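Local structure of 457aa long hypothetical protein (Pyrococcus horikoshii, 2CSU) at residues V39-I44 and Q50-Y55; L193-A198 and M220-R225; I276-S281 and D314-K319; F334-A339 and D346-A351; L422-K425 and P429-E432. The protein is of unknown function but carries a Rossmann-type CoA-binding domain followed by flavodoxin-like and ligase-CoA domains. All coordinates share one frame; numbering follows the deposited sequence.

Overall arrangement
The five contacts follow one another along the chain without interleaving. Contact 1 lies in the Rossmann-type CoA-binding domain, on strand 38-42, an outermost strand of its parallel sheet. Contact 2 pairs helices 190-197 and 216-229 of the flavodoxin-like region, its centre about 37 Å from that of contact 1. Contact 3 bridges from this region to the ligase-CoA domain, which also holds contacts 4 and 5. Contacts 1 and 4 lie furthest apart, about 64 Å between centres. Contacts 3 and 5 touch through a probable hydrogen bond from Tyr431 OH to Ser281 O (2.7 Å), so two contacts meet where the last two domains join.

Contact 1: V39-I44 and Q50-Y55; sequences VYPVNI and QGVKAY
In both Tyr40 and Tyr55 the ring carbon CG stands beside the backbone N and anti to the carbonyl carbon (chi1 -53° and -64°), and this brings the two rings together at an oblique tilt, with Tyr40 CD1 3.9 Å from Tyr55 CE2. Aromatic side chains suit this partly exposed place: the carbon of both rings also packs on Ile61, while Tyr40 OH makes a weak hydrogen bond to Asp63. Pro41 occupies the buried centre. Its ring lies over the opposing chain, CD 3.6 Å from Val52 CG1 and CG 3.6 Å from Ala54 CB, and the small methyl of Ala54 lets the backbones come close. Proline has no N-H to offer, but its carbonyl accepts a bond: Tyr55 N donates to Pro41 O at 2.9 Å, in the carbonyl plane and fairly straight (156° at the hydrogen). Asn43 N returns a bond to Tyr55 O, also 2.9 Å, tilted from that carbonyl's plane, and Val42 CA adds a CH...O contact to the same oxygen at 3.2 Å. The amide of Asn43 reaches elsewhere, its ND2 binding the carbonyl of Ala16. The two backbone bonds flank Val42 and form a single bridge with Tyr55, attaching the chain after the small 48-49/52-53 hairpin to the border strand 38-42 of a parallel, Rossmann-type sheet.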
# COMPACT_ATOMS: atom_id res chain seq x y z
N VAL A 39 -14.19 -21.59 27.45
CA VAL A 39 -14.39 -20.16 27.69
C VAL A 39 -15.68 -19.98 28.47
O VAL A 39 -16.74 -20.45 28.03
CB VAL A 39 -14.50 -19.40 26.36
CG1 VAL A 39 -14.64 -17.90 26.61
CG2 VAL A 39 -13.28 -19.69 25.50
N TYR A 40 -15.60 -19.32 29.62
CA TYR A 40 -16.76 -19.08 30.48
C TYR A 40 -17.12 -17.60 30.58
O TYR A 40 -16.26 -16.78 30.86
CB TYR A 40 -16.49 -19.61 31.89
CG TYR A 40 -16.03 -21.04 31.96
CD1 TYR A 40 -16.95 -22.08 32.15
CD2 TYR A 40 -14.68 -21.36 31.82
CE1 TYR A 40 -16.52 -23.40 32.21
CE2 TYR A 40 -14.25 -22.68 31.87
CZ TYR A 40 -15.17 -23.70 32.06
OH TYR A 40 -14.74 -25.00 32.09
N PRO A 41 -18.39 -17.25 30.37
CA PRO A 41 -18.79 -15.84 30.47
C PRO A 41 -19.13 -15.49 31.92
O PRO A 41 -19.98 -16.15 32.54
CB PRO A 41 -20.01 -15.77 29.57
CG PRO A 41 -20.67 -17.12 29.82
CD PRO A 41 -19.49 -18.08 29.82
N VAL A 42 -18.48 -14.46 32.45
CA VAL A 42 -18.73 -14.04 33.82
C VAL A 42 -19.39 -12.68 33.84
O VAL A 42 -18.77 -11.68 33.47
CB VAL A 42 -17.44 -13.95 34.66
CG1 VAL A 42 -17.73 -13.27 36.00
CG2 VAL A 42 -16.86 -15.34 34.89
N ASN A 43 -20.64 -12.64 34.27
CA ASN A 43 -21.42 -11.40 34.32
C ASN A 43 -22.30 -11.35 35.57
O ASN A 43 -22.89 -12.34 35.99
CB ASN A 43 -22.28 -11.31 33.06
CG ASN A 43 -22.88 -9.93 32.97
OD1 ASN A 43 -23.66 -9.51 33.83
ND2 ASN A 43 -22.47 -9.20 31.92
N ILE A 44 -22.35 -10.16 36.20
CA ILE A 44 -22.95 -10.07 37.52
C ILE A 44 -24.47 -10.29 37.53
O ILE A 44 -25.04 -10.79 38.49
CB ILE A 44 -22.59 -8.71 38.14
CG1 ILE A 44 -23.34 -7.57 37.45
CG2 ILE A 44 -21.08 -8.46 37.98
CD1 ILE A 44 -23.13 -6.23 38.16
N GLN A 50 -24.87 -14.60 25.31
CA GLN A 50 -24.75 -15.07 23.95
C GLN A 50 -25.01 -16.57 23.85
O GLN A 50 -24.35 -17.29 23.10
CB GLN A 50 -23.35 -14.70 23.41
CG GLN A 50 -23.26 -13.20 23.09
CD GLN A 50 -21.86 -12.74 22.74
OE1 GLN A 50 -21.24 -13.24 21.80
NE2 GLN A 50 -21.35 -11.76 23.49
N GLY A 51 -25.98 -17.04 24.64
CA GLY A 51 -26.36 -18.44 24.62
C GLY A 51 -25.56 -19.37 25.50
O GLY A 51 -25.85 -20.57 25.55
N VAL A 52 -24.54 -18.84 26.18
CA VAL A 52 -23.71 -19.65 27.05
C VAL A 52 -23.94 -19.37 28.53
O VAL A 52 -24.07 -18.21 28.96
CB VAL A 52 -22.20 -19.45 26.73
CG1 VAL A 52 -21.35 -20.32 27.65
CG2 VAL A 52 -21.92 -19.83 25.27
N LYS A 53 -24.01 -20.45 29.30
CA LYS A 53 -24.20 -20.38 30.76
C LYS A 53 -23.16 -19.46 31.34
O LYS A 53 -21.96 -19.63 31.16
CB LYS A 53 -24.06 -21.78 31.44
CG LYS A 53 -24.62 -21.86 32.90
CD LYS A 53 -23.80 -22.72 33.92
CE LYS A 53 -24.45 -22.83 35.33
NZ LYS A 53 -24.74 -24.24 35.67
N ALA A 54 -23.61 -18.46 32.08
CA ALA A 54 -22.70 -17.50 32.69
C ALA A 54 -22.65 -17.63 34.21
O ALA A 54 -23.56 -18.17 34.83
CB ALA A 54 -23.10 -16.10 32.29
N TYR A 55 -21.57 -17.12 34.79
CA TYR A 55 -21.38 -17.15 36.23
C TYR A 55 -21.30 -15.74 36.80
O TYR A 55 -20.74 -14.84 36.17
CB TYR A 55 -20.12 -17.95 36.57
CG TYR A 55 -20.22 -19.41 36.16
CD1 TYR A 55 -20.85 -20.35 36.99
CD2 TYR A 55 -19.73 -19.84 34.93
CE1 TYR A 55 -20.98 -21.69 36.59
CE2 TYR A 55 -19.85 -21.17 34.52
CZ TYR A 55 -20.48 -22.09 35.36
OH TYR A 55 -20.59 -23.41 34.96

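Contact 2: L193-A198 and M220-R225; sequences LMEYLA and MEVAKR
Met194, a selenomethionine in this crystal, faces Val222 of the second helix, its CB 3.8 Å from Val222 CG1. The chain then bends at chi3 (-50°), which carries the terminal CE back to the same methyl, at 3.9 Å; a long, flexible apolar side chain can follow a branched one in a buried place. Glu195, the next residue, is partly exposed. Its CG stands beside the backbone N and the chain runs extended from there, crossing Val222 at about a right angle with CG 3.8 Å from Val222 CG2. The aliphatic part of the glutamate thus covers the valine, while the carboxylate is carried on toward solvent-exposed Arg225. Glu195 OE2 comes near the guanidinium edge, and at 3.7 Å from Arg225 NH2 the salt bridge is a long one. The two planes are turned 47° from each other. The helix axes approach to 9.6 Å and run nearly parallel, 17° apart. Farther round the first helix, Leu193 and Leu197 pack on strand 152-156. Near-parallel neighbouring helices linked through a strand of the parallel part of the sheet, here 205-210, are expected of successive beta-alpha-beta units in a flavodoxin-like fold.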
# COMPACT_ATOMS: atom_id res chain seq x y z
N LEU A 193 8.06 -10.44 26.94
CA LEU A 193 7.41 -11.03 25.79
C LEU A 193 8.45 -11.55 24.79
O LEU A 193 8.28 -12.64 24.24
CB LEU A 193 6.49 -10.02 25.13
CG LEU A 193 5.17 -9.81 25.87
CD1 LEU A 193 4.37 -8.73 25.15
CD2 LEU A 193 4.36 -11.12 25.92
N MSE A 194 9.52 -10.79 24.59
CA MSE A 194 10.58 -11.21 23.68
C MSE A 194 11.26 -12.45 24.22
O MSE A 194 11.71 -13.30 23.45
CB MSE A 194 11.62 -10.10 23.47
CG MSE A 194 11.19 -9.01 22.49
SE MSE A 194 12.33 -7.57 22.39
CE MSE A 194 12.45 -7.27 23.93
N GLU A 195 11.36 -12.57 25.54
CA GLU A 195 12.00 -13.75 26.11
C GLU A 195 11.15 -14.97 25.80
O GLU A 195 11.65 -16.00 25.37
CB GLU A 195 12.18 -13.61 27.63
CG GLU A 195 13.36 -12.72 28.05
CD GLU A 195 13.47 -12.52 29.56
OE1 GLU A 195 12.45 -12.19 30.21
OE2 GLU A 195 14.59 -12.70 30.10
N TYR A 196 9.84 -14.86 26.00
CA TYR A 196 8.96 -15.99 25.72
C TYR A 196 8.93 -16.36 24.22
O TYR A 196 9.03 -17.53 23.86
CB TYR A 196 7.56 -15.66 26.21
CG TYR A 196 6.48 -16.50 25.58
CD1 TYR A 196 6.26 -17.83 25.97
CD2 TYR A 196 5.65 -15.97 24.58
CE1 TYR A 196 5.25 -18.59 25.40
CE2 TYR A 196 4.65 -16.73 24.00
CZ TYR A 196 4.45 -18.04 24.41
OH TYR A 196 3.47 -18.79 23.82
N LEU A 197 8.77 -15.35 23.36
CA LEU A 197 8.69 -15.55 21.92
C LEU A 197 9.98 -16.07 21.31
O LEU A 197 9.98 -16.63 20.22
CB LEU A 197 8.29 -14.23 21.24
CG LEU A 197 6.86 -13.75 21.47
CD1 LEU A 197 6.70 -12.32 20.98
CD2 LEU A 197 5.89 -14.67 20.71
N ALA A 198 11.09 -15.88 22.01
CA ALA A 198 12.37 -16.35 21.51
C ALA A 198 12.38 -17.87 21.28
O ALA A 198 13.12 -18.35 20.42
CB ALA A 198 13.49 -15.98 22.48
N MSE A 220 17.34 -4.02 25.92
CA MSE A 220 18.49 -4.20 25.04
C MSE A 220 19.23 -5.52 25.24
O MSE A 220 19.61 -6.18 24.27
CB MSE A 220 19.46 -3.02 25.19
CG MSE A 220 19.01 -1.76 24.45
SE MSE A 220 17.82 -2.08 23.11
CE MSE A 220 17.11 -0.51 22.91
N GLU A 221 19.43 -5.93 26.49
CA GLU A 221 20.14 -7.17 26.75
C GLU A 221 19.31 -8.39 26.35
O GLU A 221 19.85 -9.40 25.92
CB GLU A 221 20.56 -7.27 28.22
CG GLU A 221 21.51 -8.43 28.50
CD GLU A 221 22.75 -8.42 27.61
OE1 GLU A 221 23.54 -7.44 27.66
OE2 GLU A 221 22.95 -9.41 26.86
N VAL A 222 17.99 -8.29 26.49
CA VAL A 222 17.12 -9.39 26.09
C VAL A 222 17.13 -9.44 24.55
O VAL A 222 17.25 -10.50 23.95
CB VAL A 222 15.66 -9.18 26.60
CG1 VAL A 222 14.68 -9.93 25.72
CG2 VAL A 222 15.55 -9.67 28.05
N ALA A 223 17.01 -8.27 23.93
CA ALA A 223 17.01 -8.18 22.47
C ALA A 223 18.31 -8.73 21.88
O ALA A 223 18.29 -9.44 20.88
CB ALA A 223 16.82 -6.73 22.04
N LYS A 224 19.44 -8.39 22.50
CA LYS A 224 20.75 -8.84 22.07
C LYS A 224 20.78 -10.36 21.97
O LYS A 224 21.33 -10.93 21.03
CB LYS A 224 21.78 -8.37 23.09
CG LYS A 224 23.08 -7.90 22.43
CD LYS A 224 24.24 -7.81 23.42
CE LYS A 224 24.90 -6.43 23.42
NZ LYS A 224 25.66 -6.25 24.66
N ARG A 225 20.21 -11.01 22.97
CA ARG A 225 20.20 -12.47 22.98
C ARG A 225 19.20 -13.04 21.96
O ARG A 225 19.53 -13.87 21.11
CB ARG A 225 19.83 -12.94 24.39
CG ARG A 225 21.05 -13.07 25.30
CD ARG A 225 20.70 -13.79 26.61
NE ARG A 225 19.92 -12.92 27.49
CZ ARG A 225 18.60 -13.17 27.56
NH1 ARG A 225 18.08 -14.17 26.86
NH2 ARG A 225 17.82 -12.43 28.35

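Contact 3: I276-S281 and D314-K319; sequences IDEMLS and DKRGLK
A surface salt bridge between two domains is made here by Glu278, in the first turn of helix 276-283, and Arg316, in the turn that follows helix 303-314, just ahead of the Schellman glycine Gly317. It is a slender link, burying only 62 Å² in all. Glu278 OE1 lies 3.5 Å from Arg316 NH2, near the plane of the guanidinium and at its edge, whereas Glu278 OE2 is 3.9 Å from the same nitrogen. Only NH2 comes near the carboxylate, and with the planes 61° apart the flat two-pronged arrangement is not formed. The long side chains suit the gap, since the nearest CA atoms, those of Glu278 and Arg316, are 12.2 Å apart. The glutamate runs extended beyond CG; the arginine bends early, at chi2 (-81°), and then straightens toward its partner. Glu278 OE1 has a stronger tie nearer home, accepting the backbone N-H of Asn274, and the N-H of Glu278 itself goes to Thr275 OG1. A negative side chain so near the start of a helix would probably be favoured by the helix dipole. Behind Arg316 the chain turns at Gly317, whose positive phi (93°) suits glycine; Gly317 N binds Asp314 O at 2.7 Å. Helix 434-450 covers both Arg316, through Tyr442 and a weak hydrogen bond to Ser439, and the buried Leu318, through Ala441 and Val445. Helix 276-283 itself packs on helix 159-171 and meets the second subunit, where Asp277 forms a salt bridge with Arg433 of that chain.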
# COMPACT_ATOMS: atom_id res chain seq x y z
N ILE A 276 4.99 1.56 8.73
CA ILE A 276 4.22 0.38 9.01
C ILE A 276 4.61 -0.68 7.98
O ILE A 276 5.06 -1.77 8.34
CB ILE A 276 2.70 0.70 8.90
CG1 ILE A 276 2.30 1.60 10.08
CG2 ILE A 276 1.86 -0.58 8.92
CD1 ILE A 276 0.95 2.33 9.88
N ASP A 277 4.48 -0.33 6.71
CA ASP A 277 4.81 -1.23 5.62
C ASP A 277 6.20 -1.83 5.68
O ASP A 277 6.38 -3.00 5.36
CB ASP A 277 4.56 -0.55 4.27
CG ASP A 277 3.14 -0.80 3.75
OD1 ASP A 277 2.82 -1.97 3.50
OD2 ASP A 277 2.35 0.15 3.62
N GLU A 278 7.19 -1.04 6.11
CA GLU A 278 8.54 -1.56 6.21
C GLU A 278 8.60 -2.59 7.32
O GLU A 278 9.21 -3.65 7.16
CB GLU A 278 9.55 -0.44 6.52
CG GLU A 278 9.70 0.59 5.41
CD GLU A 278 10.84 1.57 5.69
OE1 GLU A 278 11.50 1.46 6.76
OE2 GLU A 278 11.07 2.46 4.85
N MSE A 279 7.99 -2.26 8.46
CA MSE A 279 7.96 -3.15 9.62
C MSE A 279 7.38 -4.51 9.21
O MSE A 279 7.96 -5.56 9.50
CB MSE A 279 7.10 -2.54 10.75
CG MSE A 279 7.01 -3.38 12.06
SE MSE A 279 5.72 -2.89 13.28
CE MSE A 279 4.24 -3.28 12.32
N LEU A 280 6.23 -4.48 8.54
CA LEU A 280 5.56 -5.69 8.09
C LEU A 280 6.32 -6.40 6.99
O LEU A 280 6.42 -7.63 7.00
CB LEU A 280 4.17 -5.35 7.58
CG LEU A 280 3.16 -4.79 8.59
CD1 LEU A 280 1.96 -4.25 7.86
CD2 LEU A 280 2.76 -5.88 9.57
N SER A 281 6.85 -5.63 6.04
CA SER A 281 7.57 -6.22 4.92
C SER A 281 8.84 -6.91 5.39
O SER A 281 9.19 -7.99 4.90
CB SER A 281 7.92 -5.14 3.89
OG SER A 281 6.78 -4.40 3.48
N ASP A 314 19.66 -0.88 -3.81
CA ASP A 314 20.95 -0.21 -3.77
C ASP A 314 21.07 0.69 -2.54
O ASP A 314 21.98 0.58 -1.73
CB ASP A 314 21.10 0.62 -5.04
CG ASP A 314 22.55 1.08 -5.19
OD1 ASP A 314 22.94 1.97 -4.44
OD2 ASP A 314 23.25 0.54 -6.03
N LYS A 315 20.13 1.65 -2.44
CA LYS A 315 20.14 2.55 -1.30
C LYS A 315 19.99 1.79 0.02
O LYS A 315 20.13 2.34 1.10
CB LYS A 315 18.98 3.54 -1.47
CG LYS A 315 17.65 2.97 -0.98
CD LYS A 315 16.46 3.49 -1.78
CE LYS A 315 15.64 4.53 -1.02
NZ LYS A 315 14.45 4.88 -1.79
N ARG A 316 19.66 0.50 -0.11
CA ARG A 316 19.50 -0.33 1.09
C ARG A 316 20.79 -1.08 1.42
O ARG A 316 20.91 -1.74 2.45
CB ARG A 316 18.37 -1.32 0.84
CG ARG A 316 17.01 -0.76 1.25
CD ARG A 316 16.76 -0.89 2.76
NE ARG A 316 15.35 -0.64 3.07
CZ ARG A 316 15.02 -0.56 4.38
NH1 ARG A 316 15.94 -0.71 5.31
NH2 ARG A 316 13.75 -0.34 4.72
N GLY A 317 21.73 -0.90 0.50
CA GLY A 317 23.04 -1.50 0.67
C GLY A 317 23.21 -2.86 0.03
O GLY A 317 24.28 -3.45 0.11
N LEU A 318 22.16 -3.40 -0.58
CA LEU A 318 22.28 -4.69 -1.22
C LEU A 318 22.97 -4.50 -2.57
O LEU A 318 22.88 -3.43 -3.17
CB LEU A 318 20.91 -5.33 -1.41
CG LEU A 318 20.38 -6.00 -0.14
CD1 LEU A 318 18.99 -6.55 -0.37
CD2 LEU A 318 21.32 -7.12 0.27
N LYS A 319 23.65 -5.53 -3.04
CA LYS A 319 24.35 -5.45 -4.31
C LYS A 319 23.91 -6.53 -5.29
O LYS A 319 23.51 -7.62 -4.89
CB LYS A 319 25.86 -5.55 -4.07
CG LYS A 319 26.43 -4.46 -3.17
CD LYS A 319 26.28 -3.08 -3.79
CE LYS A 319 27.02 -2.02 -2.97
NZ LYS A 319 26.88 -0.64 -3.52

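Contact 4: F334-A339 and D346-A351; sequences FLPPMA and DMIASA
The five-membered ring of Pro336 presents its CB-CG bond to the side chain of Ile348, the ring and the isoleucine chain running antiparallel alongside one another. Pro336 CB is only 3.3 Å from Ile348 CG1, tighter than ordinary van der Waals packing, and Pro336 CG is 3.5 Å from the same carbon. At that corner of the ring CG also approaches Ser350 OG, at 3.9 Å. Phe334, the other ring of the segment, is turned to helix 353-365 instead, where Arg358 makes a cation-pi contact with it and Thr359 and Leu362 pack against it. Proline is apt at the partly exposed position 336, because it opens the type I turn from Pro336 to Ala339 with a rigid apolar surface. The turn leads into strand 340-341, which pairs antiparallel with strand 344-346, so the contact closes the open end of a short beta hairpin within the ligase-CoA family region. Where the paired strands end, Ala339 CA, just ahead of strand 340-341, makes a CH...O contact at 3.5 Å with the O of Asp346, the last residue of strand 344-346, and the small alanine side chain leaves room for the isoleucine. Ile348 bends at chi2 (-42°), which sends CD1 over the turn, 3.6 Å from Ala339 CA and 3.5 Å from Met338 O. On the buried side Leu335 CD2 rests on Met347 CB at 4.1 Å; Met347, a selenomethionine here, continues toward Met299 and Thr359. Exposed Met338, likewise a selenomethionine, packs on Thr102 of the second subunit.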
# COMPACT_ATOMS: atom_id res chain seq x y z
N PHE A 334 16.96 -19.52 -24.67
CA PHE A 334 15.51 -19.64 -24.71
C PHE A 334 14.73 -18.35 -24.54
O PHE A 334 13.51 -18.33 -24.74
CB PHE A 334 15.06 -20.67 -23.67
CG PHE A 334 15.18 -20.20 -22.26
CD1 PHE A 334 14.14 -19.50 -21.65
CD2 PHE A 334 16.33 -20.46 -21.52
CE1 PHE A 334 14.24 -19.06 -20.32
CE2 PHE A 334 16.46 -20.03 -20.19
CZ PHE A 334 15.41 -19.33 -19.59
N LEU A 335 15.41 -17.27 -24.17
CA LEU A 335 14.73 -15.99 -24.00
C LEU A 335 14.75 -15.17 -25.28
O LEU A 335 15.57 -15.41 -26.15
CB LEU A 335 15.39 -15.17 -22.88
CG LEU A 335 15.24 -15.73 -21.47
CD1 LEU A 335 15.99 -14.83 -20.47
CD2 LEU A 335 13.77 -15.82 -21.13
N PRO A 336 13.83 -14.21 -25.41
CA PRO A 336 13.78 -13.37 -26.61
C PRO A 336 15.11 -12.64 -26.85
O PRO A 336 15.98 -12.60 -25.97
CB PRO A 336 12.63 -12.41 -26.31
CG PRO A 336 11.72 -13.24 -25.45
CD PRO A 336 12.70 -13.92 -24.52
N PRO A 337 15.27 -12.04 -28.04
CA PRO A 337 16.48 -11.34 -28.49
C PRO A 337 16.77 -10.06 -27.69
O PRO A 337 17.91 -9.73 -27.40
CB PRO A 337 16.32 -11.02 -29.97
CG PRO A 337 15.23 -11.92 -30.52
CD PRO A 337 14.40 -12.26 -29.19
N MSE A 338 15.70 -9.29 -27.37
CA MSE A 338 15.92 -8.04 -26.64
C MSE A 338 15.84 -8.24 -25.12
O MSE A 338 15.52 -7.34 -24.35
CB MSE A 338 14.87 -7.02 -27.08
CG MSE A 338 15.50 -5.81 -27.78
SE MSE A 338 16.06 -6.21 -29.44
CE MSE A 338 17.81 -5.83 -29.22
N ALA A 339 16.12 -9.49 -24.70
CA ALA A 339 16.09 -9.79 -23.27
C ALA A 339 17.43 -9.46 -22.60
O ALA A 339 18.49 -9.63 -23.17
CB ALA A 339 15.79 -11.28 -23.11
N ASP A 346 16.05 -9.58 -17.54
CA ASP A 346 14.75 -9.09 -17.97
C ASP A 346 14.16 -9.93 -19.09
O ASP A 346 14.29 -9.63 -20.27
CB ASP A 346 14.88 -7.63 -18.41
CG ASP A 346 13.49 -7.11 -18.76
OD1 ASP A 346 13.40 -5.97 -19.21
OD2 ASP A 346 12.53 -7.86 -18.61
N MSE A 347 13.51 -11.05 -18.70
CA MSE A 347 12.65 -11.72 -19.65
C MSE A 347 11.63 -10.71 -20.17
O MSE A 347 11.23 -9.78 -19.49
CB MSE A 347 11.91 -12.86 -18.95
CG MSE A 347 12.74 -13.51 -17.85
SE MSE A 347 11.86 -14.83 -17.02
CE MSE A 347 12.07 -14.26 -15.33
N ILE A 348 11.24 -10.88 -21.44
CA ILE A 348 10.31 -9.92 -22.02
C ILE A 348 8.90 -10.12 -21.47
O ILE A 348 8.62 -11.03 -20.69
CB ILE A 348 10.33 -10.10 -23.54
CG1 ILE A 348 11.78 -10.08 -24.06
CG2 ILE A 348 9.58 -8.94 -24.21
CD1 ILE A 348 12.62 -8.99 -23.38
N ALA A 349 8.05 -9.18 -21.89
CA ALA A 349 6.65 -9.16 -21.48
C ALA A 349 5.93 -10.44 -21.90
O ALA A 349 4.82 -10.73 -21.44
CB ALA A 349 5.96 -7.95 -22.08
N SER A 350 6.56 -11.21 -22.78
CA SER A 350 5.99 -12.45 -23.26
C SER A 350 6.35 -13.63 -22.37
O SER A 350 5.90 -14.74 -22.60
CB SER A 350 6.49 -12.73 -24.68
OG SER A 350 7.91 -12.67 -24.73
N ALA A 351 7.16 -13.38 -21.35
CA ALA A 351 7.56 -14.45 -20.45
C ALA A 351 6.40 -15.30 -19.94
O ALA A 351 5.45 -14.81 -19.32
CB ALA A 351 8.33 -13.88 -19.27

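Contact 5: L422-K425 and P429-E432; sequences LLEK and PTYE
Thr430 points its CB toward the last turn of helix 417-424, and that carbon lies 3.6 Å from Glu424 OE2. Of its two branches, OG1 stands beside the backbone N (chi1 -67°) and fits against Leu423, 3.2 Å from both Leu423 CB and Leu423 CD1. The hydroxyl is not left without a partner in this apolar setting, because it hydrogen-bonds the carbonyl of Ile428. The other branch, CG2, meets Leu423 CD1 at 4.1 Å. Threonine thus suits a buried strand position: its hydroxyl can lie against the leucine while bonded to Ile428 O, and its methyl adds apolar surface at longer range. Its backbone takes part too: Thr430 N donates to Glu424 OE2 at 2.7 Å, with 154° at the hydrogen. The N-H comes from above the carboxylate, 43° out of its plane. Glu424 gets there by bending at chi2, which swings its end back from the helix side toward the strand. The same OE2 pairs with Arg284 NH1 in a salt bridge, which would probably keep the glutamate charged, and that nitrogen also binds Thr430 O. The contact closes the beta-alpha-beta unit 406-411, 417-424 and 430-431: Leu423 and Thr430 both pack on Ala408 and Phe410 of the parallel neighbouring strand, helix 388-400 lies behind Leu423, and Tyr431 turns to helix 434-450.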
# COMPACT_ATOMS: atom_id res chain seq x y z
N LEU A 422 -1.12 -17.85 -4.02
CA LEU A 422 -0.41 -19.09 -4.31
C LEU A 422 1.04 -19.07 -3.86
O LEU A 422 1.57 -20.08 -3.38
CB LEU A 422 -0.49 -19.40 -5.80
CG LEU A 422 0.20 -20.68 -6.29
CD1 LEU A 422 -0.40 -21.92 -5.61
CD2 LEU A 422 0.04 -20.78 -7.80
N LEU A 423 1.71 -17.93 -4.03
CA LEU A 423 3.10 -17.81 -3.59
C LEU A 423 3.14 -17.83 -2.06
O LEU A 423 3.90 -18.59 -1.45
CB LEU A 423 3.72 -16.51 -4.11
CG LEU A 423 3.88 -16.41 -5.63
CD1 LEU A 423 3.99 -14.96 -6.06
CD2 LEU A 423 5.10 -17.20 -6.05
N GLU A 424 2.30 -17.00 -1.44
CA GLU A 424 2.30 -17.02 0.01
C GLU A 424 1.97 -18.41 0.57
O GLU A 424 2.41 -18.81 1.64
CB GLU A 424 1.27 -16.00 0.50
CG GLU A 424 1.59 -14.58 0.02
CD GLU A 424 2.57 -13.94 0.97
OE1 GLU A 424 2.76 -14.45 2.06
OE2 GLU A 424 3.14 -12.91 0.60
N LYS A 425 1.13 -19.14 -0.19
CA LYS A 425 0.73 -20.47 0.25
C LYS A 425 1.90 -21.45 0.22
O LYS A 425 1.84 -22.57 0.71
CB LYS A 425 -0.39 -20.97 -0.66
CG LYS A 425 -0.68 -22.46 -0.47
CD LYS A 425 -1.34 -23.08 -1.70
CE LYS A 425 -2.82 -23.41 -1.48
NZ LYS A 425 -3.22 -24.49 -2.37
N PRO A 429 7.25 -14.90 0.43
CA PRO A 429 6.72 -13.57 0.74
C PRO A 429 6.53 -12.83 -0.58
O PRO A 429 7.44 -12.78 -1.40
CB PRO A 429 7.82 -12.94 1.60
CG PRO A 429 8.50 -14.12 2.22
CD PRO A 429 8.55 -15.11 1.08
N THR A 430 5.35 -12.26 -0.78
CA THR A 430 5.07 -11.54 -2.02
C THR A 430 4.68 -10.10 -1.77
O THR A 430 3.76 -9.80 -1.00
CB THR A 430 3.98 -12.26 -2.82
OG1 THR A 430 4.50 -13.52 -3.27
CG2 THR A 430 3.54 -11.43 -4.04
N TYR A 431 5.38 -9.21 -2.45
CA TYR A 431 5.15 -7.79 -2.28
C TYR A 431 4.57 -7.15 -3.51
O TYR A 431 4.60 -7.73 -4.59
CB TYR A 431 6.47 -7.11 -1.87
CG TYR A 431 7.06 -7.76 -0.64
CD1 TYR A 431 7.80 -8.95 -0.73
CD2 TYR A 431 6.85 -7.21 0.62
CE1 TYR A 431 8.30 -9.57 0.42
CE2 TYR A 431 7.34 -7.83 1.77
CZ TYR A 431 8.06 -9.00 1.66
OH TYR A 431 8.55 -9.60 2.81
N GLU A 432 4.05 -5.94 -3.36
CA GLU A 432 3.44 -5.23 -4.47
C GLU A 432 4.19 -3.93 -4.74
O GLU A 432 3.86 -3.20 -5.67
CB GLU A 432 1.95 -4.95 -4.15
CG GLU A 432 1.19 -4.13 -5.19
CD GLU A 432 -0.32 -4.42 -5.21
OE1 GLU A 432 -1.10 -3.57 -5.71
OE2 GLU A 432 -0.73 -5.51 -4.74